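Local coordinates for protein chorismate synthase (Campylobacter jejuni, PDB 1SQ1) that probably catalyses the last step of chorismate biosynthesis, eliminating phosphate from 5-enolpyruvylshikimate-3-phosphate with the help of reduced FMN, at residues Val149-Gly155 / Ala205-Val211; Ala239-Ile245 / Ile287-Lys293. All coordinates share one frame; numbering follows the deposited sequence.

Interactions 1 and 2 lie in one antiparallel sheet, their centres about 9 Å apart. Across it the strands run 159-160, 148-156, 205-212, 286-292, 240-245, so the second strand of interaction 1 is bonded directly to the second strand of interaction 2, with V207 paired to T290 and A205 to F292. Both segments of interaction 1 precede both segments of interaction 2 in the sequence. Interaction 1 is packed against helix 325-346, whereas interaction 2 takes in 240-245, the outermost strand within this chain, through which the sheet runs on into a second subunit of the tetramer; A239 just before it and K293 just after strand 286-292 are predicted to bind FMN.

Interaction 1: residues Val149-Gly155 / Ala205-Val211; sequences VQSGVFG and AAVFTKV
A206 O is gripped by two successive amides of the partner strand: F154 N donates an almost straight bond to it (2.9 Å, 171°), and G155 N adds a weak, bent one. A206 N in turn donates to G155 O at 2.9 Å. Two residues, F154 and G155, thus face a single one, which defines a classic beta bulge in an otherwise regular antiparallel ladder. The bulge carries the F154 ring in against A206; CG sits between the backbone N and the carbonyl carbon (chi1 72°), and the ring lies with one face under A206 CB, a CH-pi contact of 3.8 Å to the centroid, while V207 O comes to its edge. F168 meets both F154 and F208 on this side of the sheet.

Beyond the bulge, G152 with F208 and Q150 with K210 form hydrogen-bonded pairs in the second and third strands of the five-stranded antiparallel sheet that also holds 286-292 and 240-245. On the face that carries V149, S151 and V153, S151 OG and T209 OG1 share a hydrogen bond of 2.6 Å between the strands. S333 of helix 325-346 also bonds to S151 OG, tying this hydroxyl to the helix that covers the face. V149 CG2 reaches V211 CG1 at 3.4 Å, the two valines running alongside each other, with L340 of that helix against both.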
loop_
_atom_site.group_PDB
_atom_site.type_symbol
_atom_site.label_atom_id
_atom_site.label_comp_id
_atom_site.label_asym_id
_atom_site.label_seq_id
_atom_site.Cartn_x
_atom_site.Cartn_y
_atom_site.Cartn_z
ATOM N N VAL A 149 -8.140 18.525 18.407
ATOM C CA VAL A 149 -7.543 19.234 17.284
ATOM C C VAL A 149 -8.424 20.429 16.933
ATOM O O VAL A 149 -9.616 20.273 16.664
ATOM C CB VAL A 149 -7.406 18.309 16.046
ATOM C CG1 VAL A 149 -6.845 19.088 14.871
ATOM C CG2 VAL A 149 -6.486 17.141 16.371
ATOM N N GLN A 150 -7.836 21.620 16.948
ATOM C CA GLN A 150 -8.562 22.845 16.633
ATOM C C GLN A 150 -7.682 23.770 15.808
ATOM O O GLN A 150 -6.463 23.778 15.974
ATOM C CB GLN A 150 -8.992 23.539 17.925
ATOM C CG GLN A 150 -8.183 23.107 19.147
ATOM C CD GLN A 150 -8.731 23.670 20.446
ATOM O OE1 GLN A 150 -9.944 23.865 20.591
ATOM N NE2 GLN A 150 -7.841 23.913 21.407
ATOM N N SER A 151 -8.309 24.547 14.924
ATOM C CA SER A 151 -7.604 25.480 14.036
ATOM C C SER A 151 -8.375 26.783 13.848
ATOM O O SER A 151 -9.580 26.854 14.112
ATOM C CB SER A 151 -7.409 24.848 12.657
ATOM O OG SER A 151 -6.798 23.569 12.749
ATOM N N GLY A 152 -7.670 27.804 13.367
ATOM C CA GLY A 152 -8.285 29.096 13.127
ATOM C C GLY A 152 -7.395 30.009 12.308
ATOM O O GLY A 152 -6.196 29.759 12.200
ATOM N N VAL A 153 -7.969 31.069 11.736
ATOM C CA VAL A 153 -7.210 32.018 10.915
ATOM C C VAL A 153 -6.468 33.047 11.766
ATOM O O VAL A 153 -7.075 33.735 12.587
ATOM C CB VAL A 153 -8.126 32.815 9.958
ATOM C CG1 VAL A 153 -7.277 33.605 8.976
ATOM C CG2 VAL A 153 -9.079 31.892 9.238
ATOM N N PHE A 154 -5.162 33.171 11.561
ATOM C CA PHE A 154 -4.401 34.143 12.326
ATOM C C PHE A 154 -3.786 35.202 11.448
ATOM O O PHE A 154 -3.188 36.158 11.940
ATOM C CB PHE A 154 -3.317 33.466 13.159
ATOM C CG PHE A 154 -2.149 32.929 12.377
ATOM C CD1 PHE A 154 -0.952 33.641 12.311
ATOM C CD2 PHE A 154 -2.186 31.643 11.836
ATOM C CE1 PHE A 154 0.207 33.062 11.733
ATOM C CE2 PHE A 154 -1.038 31.060 11.259
ATOM C CZ PHE A 154 0.160 31.772 11.211
ATOM N N GLY A 155 -3.948 35.042 10.141
ATOM C CA GLY A 155 -3.403 36.004 9.211
ATOM C C GLY A 155 -4.249 36.090 7.963
ATOM O O GLY A 155 -4.713 35.076 7.437
ATOM N N ALA A 205 -4.258 33.571 3.198
ATOM C CA ALA A 205 -4.496 33.486 4.645
ATOM C C ALA A 205 -3.555 32.488 5.330
ATOM O O ALA A 205 -3.077 31.550 4.699
ATOM C CB ALA A 205 -5.946 33.102 4.913
ATOM N N ALA A 206 -3.291 32.706 6.618
ATOM C CA ALA A 206 -2.419 31.830 7.401
ATOM C C ALA A 206 -3.217 31.098 8.495
ATOM O O ALA A 206 -3.777 31.729 9.398
ATOM C CB ALA A 206 -1.302 32.640 8.023
ATOM N N VAL A 207 -3.267 29.769 8.409
ATOM C CA VAL A 207 -4.007 28.978 9.381
ATOM C C VAL A 207 -3.149 28.380 10.479
ATOM O O VAL A 207 -1.989 28.021 10.253
ATOM C CB VAL A 207 -4.771 27.849 8.700
ATOM C CG1 VAL A 207 -5.322 26.901 9.739
ATOM C CG2 VAL A 207 -5.897 28.434 7.869
ATOM N N PHE A 208 -3.734 28.286 11.673
ATOM C CA PHE A 208 -3.052 27.726 12.838
ATOM C C PHE A 208 -3.806 26.521 13.401
ATOM O O PHE A 208 -4.952 26.641 13.834
ATOM C CB PHE A 208 -2.924 28.777 13.938
ATOM C CG PHE A 208 -2.244 28.271 15.179
ATOM C CD1 PHE A 208 -0.907 27.888 15.150
ATOM C CD2 PHE A 208 -2.942 28.170 16.379
ATOM C CE1 PHE A 208 -0.272 27.411 16.302
ATOM C CE2 PHE A 208 -2.314 27.694 17.533
ATOM C CZ PHE A 208 -0.979 27.315 17.495
ATOM N N THR A 209 -3.163 25.360 13.395
ATOM C CA THR A 209 -3.788 24.153 13.920
ATOM C C THR A 209 -3.050 23.693 15.160
ATOM O O THR A 209 -1.863 23.376 15.114
ATOM C CB THR A 209 -3.760 22.999 12.927
ATOM O OG1 THR A 209 -4.380 23.393 11.695
ATOM C CG2 THR A 209 -4.503 21.823 13.515
ATOM N N LYS A 210 -3.772 23.663 16.269
ATOM C CA LYS A 210 -3.208 23.251 17.537
ATOM C C LYS A 210 -3.841 21.944 17.974
ATOM O O LYS A 210 -5.056 21.770 17.867
ATOM C CB LYS A 210 -3.453 24.337 18.585
ATOM C CG LYS A 210 -3.176 23.916 20.014
ATOM C CD LYS A 210 -2.824 25.123 20.855
ATOM C CE LYS A 210 -3.412 25.037 22.247
ATOM N NZ LYS A 210 -4.894 25.223 22.204
ATOM N N VAL A 211 -3.014 21.014 18.444
ATOM C CA VAL A 211 -3.521 19.733 18.910
ATOM C C VAL A 211 -3.059 19.524 20.347
ATOM O O VAL A 211 -1.857 19.543 20.629
ATOM C CB VAL A 211 -3.014 18.575 18.032
ATOM C CG1 VAL A 211 -3.726 17.293 18.409
ATOM C CG2 VAL A 211 -3.239 18.895 16.566
#

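Interaction 2: residues Ala239-Ile245 / Ile287-Lys293; sequences AVKAVEI and ILKTYFK. With SO4 (sulfate ion), chain B.
With chi1 of -74° in E244 and -59° in Y291, both side chains leave their strands with CG anti to the carbonyl carbon, and the extended glutamate chain brings OE1 to the edge of the phenol ring, in its plane. Y291 OH is modelled as donating to E244 OE1, at a separation too short to be taken literally at this resolution. E244 OE2 accepts from I249 N. K289 NZ is 4.3 Å from E244 OE1, beyond a salt bridge, and pairs instead with E165. On the other face of this antiparallel pair, V240 CG2 sits over the centre of the F292 ring, 3.8 Å from its centroid.

At the strand ends K293 N donates to A239 O (2.8 Å), joining two residues predicted to bind FMN. A sulfate ion, probably from the crystallisation liquor, accepts a bond from A239 N to its O4 (2.8 Å) and a weak one from K293 NZ to its O3; G278 N of the second subunit also bonds to it. K241 NZ is held by S273 O of that subunit. An anion met by amides of two subunits and, weakly, by a lysine is consistent with a site suited to a phosphate, possibly that of FMN, at the subunit boundary.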
loop_
_atom_site.group_PDB
_atom_site.type_symbol
_atom_site.label_atom_id
_atom_site.label_comp_id
_atom_site.label_asym_id
_atom_site.label_seq_id
_atom_site.Cartn_x
_atom_site.Cartn_y
_atom_site.Cartn_z
ATOM N N ALA A 239 -5.037 25.253 -2.427
ATOM C CA ALA A 239 -4.519 26.570 -2.109
ATOM C C ALA A 239 -3.330 26.611 -1.160
ATOM O O ALA A 239 -2.750 27.670 -0.964
ATOM C CB ALA A 239 -5.652 27.432 -1.558
ATOM N N VAL A 240 -2.948 25.480 -0.576
ATOM C CA VAL A 240 -1.830 25.493 0.357
ATOM C C VAL A 240 -0.481 25.529 -0.338
ATOM O O VAL A 240 -0.211 24.729 -1.234
ATOM C CB VAL A 240 -1.876 24.286 1.308
ATOM C CG1 VAL A 240 -0.616 24.251 2.152
ATOM C CG2 VAL A 240 -3.102 24.385 2.214
ATOM N N LYS A 241 0.370 26.457 0.084
ATOM C CA LYS A 241 1.690 26.586 -0.516
ATOM C C LYS A 241 2.852 26.509 0.494
ATOM O O LYS A 241 4.029 26.570 0.116
ATOM C CB LYS A 241 1.764 27.895 -1.303
ATOM C CG LYS A 241 0.678 28.055 -2.362
ATOM C CD LYS A 241 0.713 26.958 -3.419
ATOM C CE LYS A 241 2.031 26.902 -4.172
ATOM N NZ LYS A 241 1.950 25.811 -5.177
ATOM N N ALA A 242 2.528 26.388 1.775
ATOM C CA ALA A 242 3.560 26.271 2.798
ATOM C C ALA A 242 3.022 25.619 4.067
ATOM O O ALA A 242 1.843 25.752 4.404
ATOM C CB ALA A 242 4.145 27.636 3.117
ATOM N N VAL A 243 3.909 24.916 4.763
ATOM C CA VAL A 243 3.560 24.233 5.995
ATOM C C VAL A 243 4.660 24.356 7.027
ATOM O O VAL A 243 5.841 24.112 6.733
ATOM C CB VAL A 243 3.339 22.763 5.756
ATOM C CG1 VAL A 243 2.994 22.088 7.053
ATOM C CG2 VAL A 243 2.250 22.574 4.735
ATOM N N GLU A 244 4.270 24.731 8.241
ATOM C CA GLU A 244 5.236 24.887 9.320
ATOM C C GLU A 244 4.927 24.048 10.544
ATOM O O GLU A 244 3.770 23.852 10.915
ATOM C CB GLU A 244 5.323 26.342 9.773
ATOM C CG GLU A 244 6.042 27.264 8.823
ATOM C CD GLU A 244 6.243 28.627 9.427
ATOM O OE1 GLU A 244 5.236 29.268 9.793
ATOM O OE2 GLU A 244 7.409 29.054 9.540
ATOM N N ILE A 245 5.977 23.564 11.183
ATOM C CA ILE A 245 5.806 22.791 12.395
ATOM C C ILE A 245 6.658 23.426 13.473
ATOM O O ILE A 245 7.889 23.369 13.434
ATOM C CB ILE A 245 6.210 21.320 12.195
ATOM C CG1 ILE A 245 5.249 20.660 11.196
ATOM C CG2 ILE A 245 6.184 20.593 13.527
ATOM C CD1 ILE A 245 5.526 19.218 10.935
ATOM N N ILE A 287 1.996 22.162 17.128
ATOM C CA ILE A 287 1.981 23.501 16.537
ATOM C C ILE A 287 2.173 23.398 15.033
ATOM O O ILE A 287 3.297 23.301 14.550
ATOM C CB ILE A 287 3.110 24.391 17.099
ATOM C CG1 ILE A 287 3.130 24.316 18.629
ATOM C CG2 ILE A 287 2.892 25.835 16.669
ATOM C CD1 ILE A 287 1.846 24.775 19.260
ATOM N N LEU A 288 1.068 23.433 14.302
ATOM C CA LEU A 288 1.095 23.308 12.851
ATOM C C LEU A 288 0.559 24.556 12.186
ATOM O O LEU A 288 -0.490 25.052 12.567
ATOM C CB LEU A 288 0.230 22.125 12.411
ATOM C CG LEU A 288 0.442 20.831 13.174
ATOM C CD1 LEU A 288 -0.404 19.734 12.564
ATOM C CD2 LEU A 288 1.912 20.482 13.146
ATOM N N LYS A 289 1.263 25.063 11.186
ATOM C CA LYS A 289 0.776 26.244 10.502
ATOM C C LYS A 289 0.669 25.981 9.011
ATOM O O LYS A 289 1.632 25.533 8.388
ATOM C CB LYS A 289 1.695 27.435 10.769
ATOM C CG LYS A 289 2.002 27.695 12.230
ATOM C CD LYS A 289 2.731 29.005 12.355
ATOM C CE LYS A 289 3.369 29.193 13.720
ATOM N NZ LYS A 289 4.516 28.246 13.924
ATOM N N THR A 290 -0.512 26.253 8.454
ATOM C CA THR A 290 -0.794 26.059 7.029
ATOM C C THR A 290 -1.107 27.396 6.349
ATOM O O THR A 290 -2.080 28.074 6.698
ATOM C CB THR A 290 -2.008 25.153 6.815
ATOM O OG1 THR A 290 -1.798 23.918 7.493
ATOM C CG2 THR A 290 -2.204 24.872 5.348
ATOM N N TYR A 291 -0.300 27.754 5.357
ATOM C CA TYR A 291 -0.481 28.999 4.629
ATOM C C TYR A 291 -1.201 28.842 3.303
ATOM O O TYR A 291 -0.723 28.179 2.389
ATOM C CB TYR A 291 0.876 29.638 4.406
ATOM C CG TYR A 291 1.574 29.907 5.704
ATOM C CD1 TYR A 291 1.284 31.045 6.448
ATOM C CD2 TYR A 291 2.473 28.991 6.225
ATOM C CE1 TYR A 291 1.874 31.259 7.684
ATOM C CE2 TYR A 291 3.067 29.194 7.459
ATOM C CZ TYR A 291 2.761 30.326 8.181
ATOM O OH TYR A 291 3.328 30.507 9.413
ATOM N N PHE A 292 -2.353 29.482 3.207
ATOM C CA PHE A 292 -3.154 29.431 2.007
ATOM C C PHE A 292 -2.907 30.619 1.077
ATOM O O PHE A 292 -2.766 31.767 1.519
ATOM C CB PHE A 292 -4.633 29.394 2.372
ATOM C CG PHE A 292 -5.081 28.099 2.987
ATOM C CD1 PHE A 292 -4.705 27.755 4.283
ATOM C CD2 PHE A 292 -5.930 27.250 2.288
ATOM C CE1 PHE A 292 -5.161 26.591 4.868
ATOM C CE2 PHE A 292 -6.392 26.081 2.864
ATOM C CZ PHE A 292 -6.013 25.750 4.160
ATOM N N LYS A 293 -2.865 30.338 -0.221
ATOM C CA LYS A 293 -2.661 31.386 -1.210
ATOM C C LYS A 293 -4.031 31.930 -1.575
ATOM O O LYS A 293 -5.054 31.332 -1.229
ATOM C CB LYS A 293 -1.993 30.818 -2.463
ATOM C CG LYS A 293 -2.925 30.023 -3.375
ATOM C CD LYS A 293 -2.198 29.479 -4.611
ATOM C CE LYS A 293 -3.168 28.770 -5.552
ATOM N NZ LYS A 293 -2.532 28.458 -6.856
HETATM S S SO4 B . -3.085 24.477 -5.406
HETATM O O1 SO4 B . -4.460 24.596 -5.939
HETATM O O2 SO4 B . -2.299 23.506 -6.212
HETATM O O3 SO4 B . -2.411 25.790 -5.454
HETATM O O4 SO4 B . -3.142 23.998 -4.009
#